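PDB 5JS4: phiAB6 tailspike from Unidentified phage, which probably binds and fragments the exopolysaccharide of Acinetobacter baumannii as a trimeric beta-helical phage tailspike. Local coordinates for residues F439-F444 and F461-C466; F387-L392 and F415-F420. All coordinates share one frame; numbering follows the deposited sequence.

Interaction 1 of 2, residues F439-F444 and F461-C466; sequences FDNIIF and FGKFWC
The rings of Phe-439 and Phe-461 lie side by side, pointing the same way, from successive coils into the interior of a parallel beta-helix. Their planes differ by 6° but are slid apart and barely overlap, with Phe-439 CD1 3.3 Å from Phe-461 CE1. Phe-464 is enclosed: Ile-442 CB sits over one face, 4.1 Å from the ring centroid, while Phe-439 CB and Phe-444 CZ meet its edge. With Phe-444 it forms an offset edge-to-face pair, planes at 64°, in which Phe-464 supplies the edge. Trp-477 and Ile-451 pack against this aromatic cluster. Gly-462 N bonds to Phe-439 O at 2.7 Å, bringing Phe-439 level with Phe-461. Strands 442-444 and 464-466 run nearly parallel, and Trp-465 N to Ile-442 O and Phe-444 N to Trp-465 O align Phe-444 and Phe-464. At the corner, Lys-463 O accepts the N-H of Ile-442 and, weakly, that of Asn-441. Lys-463 bends at its third and fourth torsions, and its NZ bonds to His-458 O of the second subunit. Asp-440, its CG swung opposite the backbone N, bridges the corner: OD1 accepts Lys-463 N at 3.0 Å on the anti side, 28° out of the carboxylate plane.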
loop_
_atom_site.group_PDB
_atom_site.type_symbol
_atom_site.label_atom_id
_atom_site.label_comp_id
_atom_site.label_asym_id
_atom_site.label_seq_id
_atom_site.Cartn_x
_atom_site.Cartn_y
_atom_site.Cartn_z
ATOM N N PHE A 439 -6.913 -7.118 -1.803
ATOM C CA PHE A 439 -8.225 -6.481 -1.785
ATOM C C PHE A 439 -8.007 -5.000 -1.499
ATOM O O PHE A 439 -7.369 -4.664 -0.508
ATOM C CB PHE A 439 -9.092 -7.086 -0.683
ATOM C CG PHE A 439 -9.250 -8.581 -0.770
ATOM C CD1 PHE A 439 -8.273 -9.430 -0.262
ATOM C CD2 PHE A 439 -10.383 -9.142 -1.349
ATOM C CE1 PHE A 439 -8.421 -10.805 -0.332
ATOM C CE2 PHE A 439 -10.537 -10.516 -1.420
ATOM C CZ PHE A 439 -9.555 -11.349 -0.914
ATOM N N ASP A 440 -8.526 -4.117 -2.350
ATOM C CA ASP A 440 -8.262 -2.681 -2.196
ATOM C C ASP A 440 -9.369 -1.831 -2.809
ATOM O O ASP A 440 -9.882 -2.144 -3.888
ATOM C CB ASP A 440 -6.913 -2.328 -2.846
ATOM C CG ASP A 440 -6.277 -1.049 -2.284
ATOM O OD1 ASP A 440 -6.863 -0.372 -1.410
ATOM O OD2 ASP A 440 -5.156 -0.718 -2.729
ATOM N N ASN A 441 -9.711 -0.743 -2.124
ATOM C CA ASN A 441 -10.706 0.214 -2.600
ATOM C C ASN A 441 -12.039 -0.463 -2.871
ATOM O O ASN A 441 -12.592 -0.404 -3.971
ATOM C CB ASN A 441 -10.176 0.966 -3.820
ATOM C CG ASN A 441 -8.924 1.761 -3.506
ATOM O OD1 ASN A 441 -7.909 1.664 -4.208
ATOM N ND2 ASN A 441 -8.976 2.531 -2.432
ATOM N N ILE A 442 -12.538 -1.108 -1.822
ATOM C CA ILE A 442 -13.781 -1.846 -1.862
ATOM C C ILE A 442 -14.799 -1.123 -0.985
ATOM O O ILE A 442 -14.455 -0.551 0.056
ATOM C CB ILE A 442 -13.551 -3.301 -1.410
ATOM C CG1 ILE A 442 -12.796 -4.056 -2.515
ATOM C CG2 ILE A 442 -14.866 -4.004 -1.082
ATOM C CD1 ILE A 442 -12.285 -5.418 -2.114
ATOM N N ILE A 443 -16.050 -1.140 -1.434
ATOM C CA ILE A 443 -17.150 -0.502 -0.729
ATOM C C ILE A 443 -18.192 -1.566 -0.406
ATOM O O ILE A 443 -18.596 -2.325 -1.292
ATOM C CB ILE A 443 -17.816 0.596 -1.590
ATOM C CG1 ILE A 443 -16.773 1.581 -2.139
ATOM C CG2 ILE A 443 -18.878 1.336 -0.785
ATOM C CD1 ILE A 443 -17.309 2.477 -3.236
ATOM N N PHE A 444 -18.598 -1.632 0.863
ATOM C CA PHE A 444 -19.768 -2.406 1.276
ATOM C C PHE A 444 -20.828 -1.404 1.707
ATOM O O PHE A 444 -20.674 -0.755 2.740
ATOM C CB PHE A 444 -19.487 -3.317 2.480
ATOM C CG PHE A 444 -18.374 -4.311 2.286
ATOM C CD1 PHE A 444 -18.093 -4.874 1.046
ATOM C CD2 PHE A 444 -17.634 -4.729 3.388
ATOM C CE1 PHE A 444 -17.077 -5.807 0.910
ATOM C CE2 PHE A 444 -16.617 -5.656 3.255
ATOM C CZ PHE A 444 -16.340 -6.196 2.015
ATOM N N PHE A 461 -4.941 -6.245 2.449
ATOM C CA PHE A 461 -6.193 -5.514 2.525
ATOM C C PHE A 461 -5.884 -4.029 2.595
ATOM O O PHE A 461 -5.169 -3.575 3.489
ATOM C CB PHE A 461 -6.999 -5.958 3.739
ATOM C CG PHE A 461 -7.427 -7.388 3.675
ATOM C CD1 PHE A 461 -8.609 -7.742 3.040
ATOM C CD2 PHE A 461 -6.642 -8.385 4.234
ATOM C CE1 PHE A 461 -9.002 -9.064 2.968
ATOM C CE2 PHE A 461 -7.032 -9.710 4.165
ATOM C CZ PHE A 461 -8.212 -10.049 3.530
ATOM N N GLY A 462 -6.416 -3.287 1.632
ATOM C CA GLY A 462 -6.231 -1.851 1.556
ATOM C C GLY A 462 -7.441 -1.132 2.106
ATOM O O GLY A 462 -7.952 -1.480 3.173
ATOM N N LYS A 463 -7.906 -0.128 1.372
ATOM C CA LYS A 463 -9.005 0.711 1.830
ATOM C C LYS A 463 -10.350 0.029 1.644
ATOM O O LYS A 463 -10.642 -0.505 0.569
ATOM C CB LYS A 463 -8.987 2.048 1.100
ATOM C CG LYS A 463 -7.736 2.855 1.393
ATOM C CD LYS A 463 -7.788 4.257 0.807
ATOM C CE LYS A 463 -8.838 5.139 1.465
ATOM N NZ LYS A 463 -8.670 5.265 2.937
ATOM N N PHE A 464 -11.149 0.042 2.710
ATOM C CA PHE A 464 -12.526 -0.435 2.691
ATOM C C PHE A 464 -13.424 0.661 3.245
ATOM O O PHE A 464 -13.079 1.309 4.239
ATOM C CB PHE A 464 -12.690 -1.695 3.548
ATOM C CG PHE A 464 -12.260 -2.962 2.866
ATOM C CD1 PHE A 464 -10.921 -3.210 2.622
ATOM C CD2 PHE A 464 -13.196 -3.912 2.472
ATOM C CE1 PHE A 464 -10.517 -4.375 1.992
ATOM C CE2 PHE A 464 -12.797 -5.083 1.844
ATOM C CZ PHE A 464 -11.457 -5.312 1.602
ATOM N N TRP A 465 -14.569 0.861 2.600
ATOM C CA TRP A 465 -15.595 1.772 3.089
ATOM C C TRP A 465 -16.837 0.940 3.360
ATOM O O TRP A 465 -17.482 0.467 2.430
ATOM C CB TRP A 465 -15.885 2.863 2.060
ATOM C CG TRP A 465 -16.792 3.938 2.582
ATOM C CD1 TRP A 465 -18.154 3.895 2.653
ATOM C CD2 TRP A 465 -16.401 5.208 3.116
ATOM N NE1 TRP A 465 -18.637 5.058 3.198
ATOM C CE2 TRP A 465 -17.584 5.884 3.491
ATOM C CE3 TRP A 465 -15.169 5.841 3.319
ATOM C CZ2 TRP A 465 -17.569 7.161 4.053
ATOM C CZ3 TRP A 465 -15.155 7.113 3.877
ATOM C CH2 TRP A 465 -16.350 7.759 4.238
ATOM N N CYS A 466 -17.152 0.748 4.639
ATOM C CA CYS A 466 -18.244 -0.125 5.047
ATOM C C CYS A 466 -19.328 0.718 5.699
ATOM O O CYS A 466 -19.142 1.227 6.803
ATOM C CB CYS A 466 -17.736 -1.194 6.013
ATOM S SG CYS A 466 -16.222 -2.024 5.472
#

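Interaction 2 of 2, residues F387-L392 and F415-F420; sequences FTNAWL and FHNIYF
Two consecutive coils of a parallel beta-helix meet at a corner where each contributes an asparagine, Asn-389 and Asn-417. Their side chains lie alongside each other, amide planes 73° apart. Asn-389 ND2 donates to Thr-388 OG1 at 2.7 Å, in its own amide plane, and makes a weak bond to Asn-417 OD1 at 2.9 Å. The bond to Thr-388 probably does most to fix the amide's rotation. Around the corner, His-416 O accepts Asn-389 N, and Asn-417 O accepts Ala-390 N. Beyond it, Tyr-419 N bonds to Ala-390 O almost straight, with 171° at the hydrogen. Inside the coil, Phe-387 extends with CG opposite its backbone N (chi1 -167°), bringing ring atom CD1 to 3.5 Å from Ile-418 CD1. Leu-392 CD1 touches Ile-418 CG2 at 3.7 Å and Phe-420 CE1 at 3.6 Å; Ile-418 CG2 also sits over one face of the Phe-420 ring, toward its rim. On the outward face, Trp-391 CD1 packs on Tyr-419 CB, while Tyr-419 OH is held by Glu-445. Asn-389 and Asn-417 pack against Asn-386 and Thr-414 of the second subunit, respectively. These in-register corner asparagines form a short outward-facing pair reminiscent of the asparagine ladders of pectate lyase-like beta-helices.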
loop_
_atom_site.group_PDB
_atom_site.type_symbol
_atom_site.label_atom_id
_atom_site.label_comp_id
_atom_site.label_asym_id
_atom_site.label_seq_id
_atom_site.Cartn_x
_atom_site.Cartn_y
_atom_site.Cartn_z
ATOM N N PHE A 387 -9.554 -9.004 -10.834
ATOM C CA PHE A 387 -10.933 -8.535 -10.790
ATOM C C PHE A 387 -10.919 -7.063 -10.382
ATOM O O PHE A 387 -10.434 -6.732 -9.305
ATOM C CB PHE A 387 -11.698 -9.370 -9.755
ATOM C CG PHE A 387 -13.191 -9.218 -9.812
ATOM C CD1 PHE A 387 -13.817 -8.098 -9.286
ATOM C CD2 PHE A 387 -13.978 -10.218 -10.363
ATOM C CE1 PHE A 387 -15.197 -7.970 -9.331
ATOM C CE2 PHE A 387 -15.354 -10.097 -10.407
ATOM C CZ PHE A 387 -15.966 -8.970 -9.892
ATOM N N THR A 388 -11.437 -6.180 -11.231
ATOM C CA THR A 388 -11.427 -4.751 -10.908
ATOM C C THR A 388 -12.581 -3.973 -11.532
ATOM O O THR A 388 -13.114 -4.357 -12.568
ATOM C CB THR A 388 -10.083 -4.091 -11.314
ATOM O OG1 THR A 388 -9.965 -2.802 -10.693
ATOM C CG2 THR A 388 -9.958 -3.949 -12.839
ATOM N N ASN A 389 -12.941 -2.866 -10.886
ATOM C CA ASN A 389 -13.882 -1.889 -11.430
ATOM C C ASN A 389 -15.235 -2.528 -11.707
ATOM O O ASN A 389 -15.647 -2.699 -12.855
ATOM C CB ASN A 389 -13.321 -1.197 -12.683
ATOM C CG ASN A 389 -12.230 -0.190 -12.359
ATOM O OD1 ASN A 389 -12.355 1.008 -12.655
ATOM N ND2 ASN A 389 -11.163 -0.656 -11.737
ATOM N N ALA A 390 -15.916 -2.886 -10.624
ATOM C CA ALA A 390 -17.171 -3.607 -10.703
ATOM C C ALA A 390 -18.187 -2.991 -9.762
ATOM O O ALA A 390 -17.870 -2.685 -8.611
ATOM C CB ALA A 390 -16.957 -5.067 -10.354
ATOM N N TRP A 391 -19.402 -2.806 -10.270
ATOM C CA TRP A 391 -20.531 -2.358 -9.465
ATOM C C TRP A 391 -21.475 -3.542 -9.342
ATOM O O TRP A 391 -22.106 -3.948 -10.315
ATOM C CB TRP A 391 -21.188 -1.124 -10.095
ATOM C CG TRP A 391 -20.197 0.006 -10.255
ATOM C CD1 TRP A 391 -19.169 0.309 -9.408
ATOM C CD2 TRP A 391 -20.132 0.967 -11.319
ATOM N NE1 TRP A 391 -18.467 1.388 -9.877
ATOM C CE2 TRP A 391 -19.033 1.812 -11.048
ATOM C CE3 TRP A 391 -20.887 1.191 -12.476
ATOM C CZ2 TRP A 391 -18.672 2.865 -11.891
ATOM C CZ3 TRP A 391 -20.527 2.241 -13.314
ATOM C CH2 TRP A 391 -19.430 3.064 -13.015
ATOM N N LEU A 392 -21.526 -4.108 -8.138
ATOM C CA LEU A 392 -22.204 -5.373 -7.884
ATOM C C LEU A 392 -23.362 -5.125 -6.928
ATOM O O LEU A 392 -23.175 -5.057 -5.714
ATOM C CB LEU A 392 -21.209 -6.389 -7.309
ATOM C CG LEU A 392 -19.991 -6.690 -8.193
ATOM C CD1 LEU A 392 -19.079 -7.710 -7.526
ATOM C CD2 LEU A 392 -20.404 -7.172 -9.576
ATOM N N PHE A 415 -8.592 -8.045 -6.152
ATOM C CA PHE A 415 -9.961 -7.562 -6.088
ATOM C C PHE A 415 -9.925 -6.081 -5.751
ATOM O O PHE A 415 -9.734 -5.713 -4.595
ATOM C CB PHE A 415 -10.746 -8.361 -5.050
ATOM C CG PHE A 415 -10.870 -9.813 -5.399
ATOM C CD1 PHE A 415 -11.870 -10.248 -6.258
ATOM C CD2 PHE A 415 -9.959 -10.737 -4.912
ATOM C CE1 PHE A 415 -11.977 -11.586 -6.600
ATOM C CE2 PHE A 415 -10.054 -12.073 -5.259
ATOM C CZ PHE A 415 -11.065 -12.497 -6.103
ATOM N N HIS A 416 -10.077 -5.241 -6.775
ATOM C CA HIS A 416 -9.914 -3.794 -6.630
ATOM C C HIS A 416 -11.116 -3.031 -7.154
ATOM O O HIS A 416 -11.747 -3.448 -8.118
ATOM C CB HIS A 416 -8.694 -3.304 -7.416
ATOM C CG HIS A 416 -7.387 -3.860 -6.940
ATOM N ND1 HIS A 416 -6.260 -3.875 -7.732
ATOM C CD2 HIS A 416 -7.027 -4.424 -5.765
ATOM C CE1 HIS A 416 -5.259 -4.416 -7.060
ATOM N NE2 HIS A 416 -5.697 -4.753 -5.861
ATOM N N ASN A 417 -11.395 -1.883 -6.543
ATOM C CA ASN A 417 -12.399 -0.953 -7.062
ATOM C C ASN A 417 -13.753 -1.635 -7.250
ATOM O O ASN A 417 -14.338 -1.577 -8.332
ATOM C CB ASN A 417 -11.949 -0.327 -8.403
ATOM C CG ASN A 417 -10.605 0.393 -8.331
ATOM O OD1 ASN A 417 -9.990 0.654 -9.369
ATOM N ND2 ASN A 417 -10.157 0.739 -7.138
ATOM N N ILE A 418 -14.236 -2.296 -6.200
ATOM C CA ILE A 418 -15.523 -2.983 -6.251
ATOM C C ILE A 418 -16.507 -2.326 -5.296
ATOM O O ILE A 418 -16.204 -2.127 -4.116
ATOM C CB ILE A 418 -15.424 -4.479 -5.888
ATOM C CG1 ILE A 418 -14.284 -5.158 -6.654
ATOM C CG2 ILE A 418 -16.755 -5.168 -6.188
ATOM C CD1 ILE A 418 -13.981 -6.565 -6.181
ATOM N N TYR A 419 -17.682 -2.001 -5.828
ATOM C CA TYR A 419 -18.780 -1.408 -5.078
ATOM C C TYR A 419 -19.857 -2.476 -4.903
ATOM O O TYR A 419 -20.564 -2.803 -5.855
ATOM C CB TYR A 419 -19.334 -0.215 -5.865
ATOM C CG TYR A 419 -20.130 0.830 -5.098
ATOM C CD1 TYR A 419 -20.805 0.536 -3.910
ATOM C CD2 TYR A 419 -20.232 2.119 -5.601
ATOM C CE1 TYR A 419 -21.537 1.513 -3.243
ATOM C CE2 TYR A 419 -20.957 3.095 -4.946
ATOM C CZ TYR A 419 -21.608 2.789 -3.769
ATOM O OH TYR A 419 -22.324 3.780 -3.135
ATOM N N PHE A 420 -19.954 -3.031 -3.698
ATOM C CA PHE A 420 -21.020 -3.967 -3.345
ATOM C C PHE A 420 -22.140 -3.174 -2.669
ATOM O O PHE A 420 -21.913 -2.572 -1.616
ATOM C CB PHE A 420 -20.524 -5.031 -2.359
ATOM C CG PHE A 420 -19.383 -5.884 -2.859
ATOM C CD1 PHE A 420 -19.628 -7.070 -3.534
ATOM C CD2 PHE A 420 -18.063 -5.535 -2.590
ATOM C CE1 PHE A 420 -18.586 -7.875 -3.965
ATOM C CE2 PHE A 420 -17.014 -6.336 -3.015
ATOM C CZ PHE A 420 -17.277 -7.509 -3.702
HETATM O O HOH W 1 -9.784 2.547 -12.127
HETATM O O HOH W 2 -16.190 0.837 -7.953
#

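Interactions 1 and 2 lie on four successive strands of one solenoid, their centres about 10 Å apart, with the pairing of 413-421 and 438-447 between them. Ile-443 N to Ile-418 O and Ile-443 O to Phe-420 N, each 2.9 Å, are probable hydrogen bonds joining them. Both are largely buried, and the aromatic packing of the interior continues from one to the other where Phe-439 CE2 meets Phe-415 CD2 at 3.5 Å. The interior of interaction 1 is more aromatic, whereas aliphatic Ile-418 and Leu-392 fill more of interaction 2. Their corners differ too: a carboxylate-to-backbone bond ties interaction 1, but interaction 2 adds a weak amide-to-amide bond to its backbone bonds. Both touch the second subunit on their outward side.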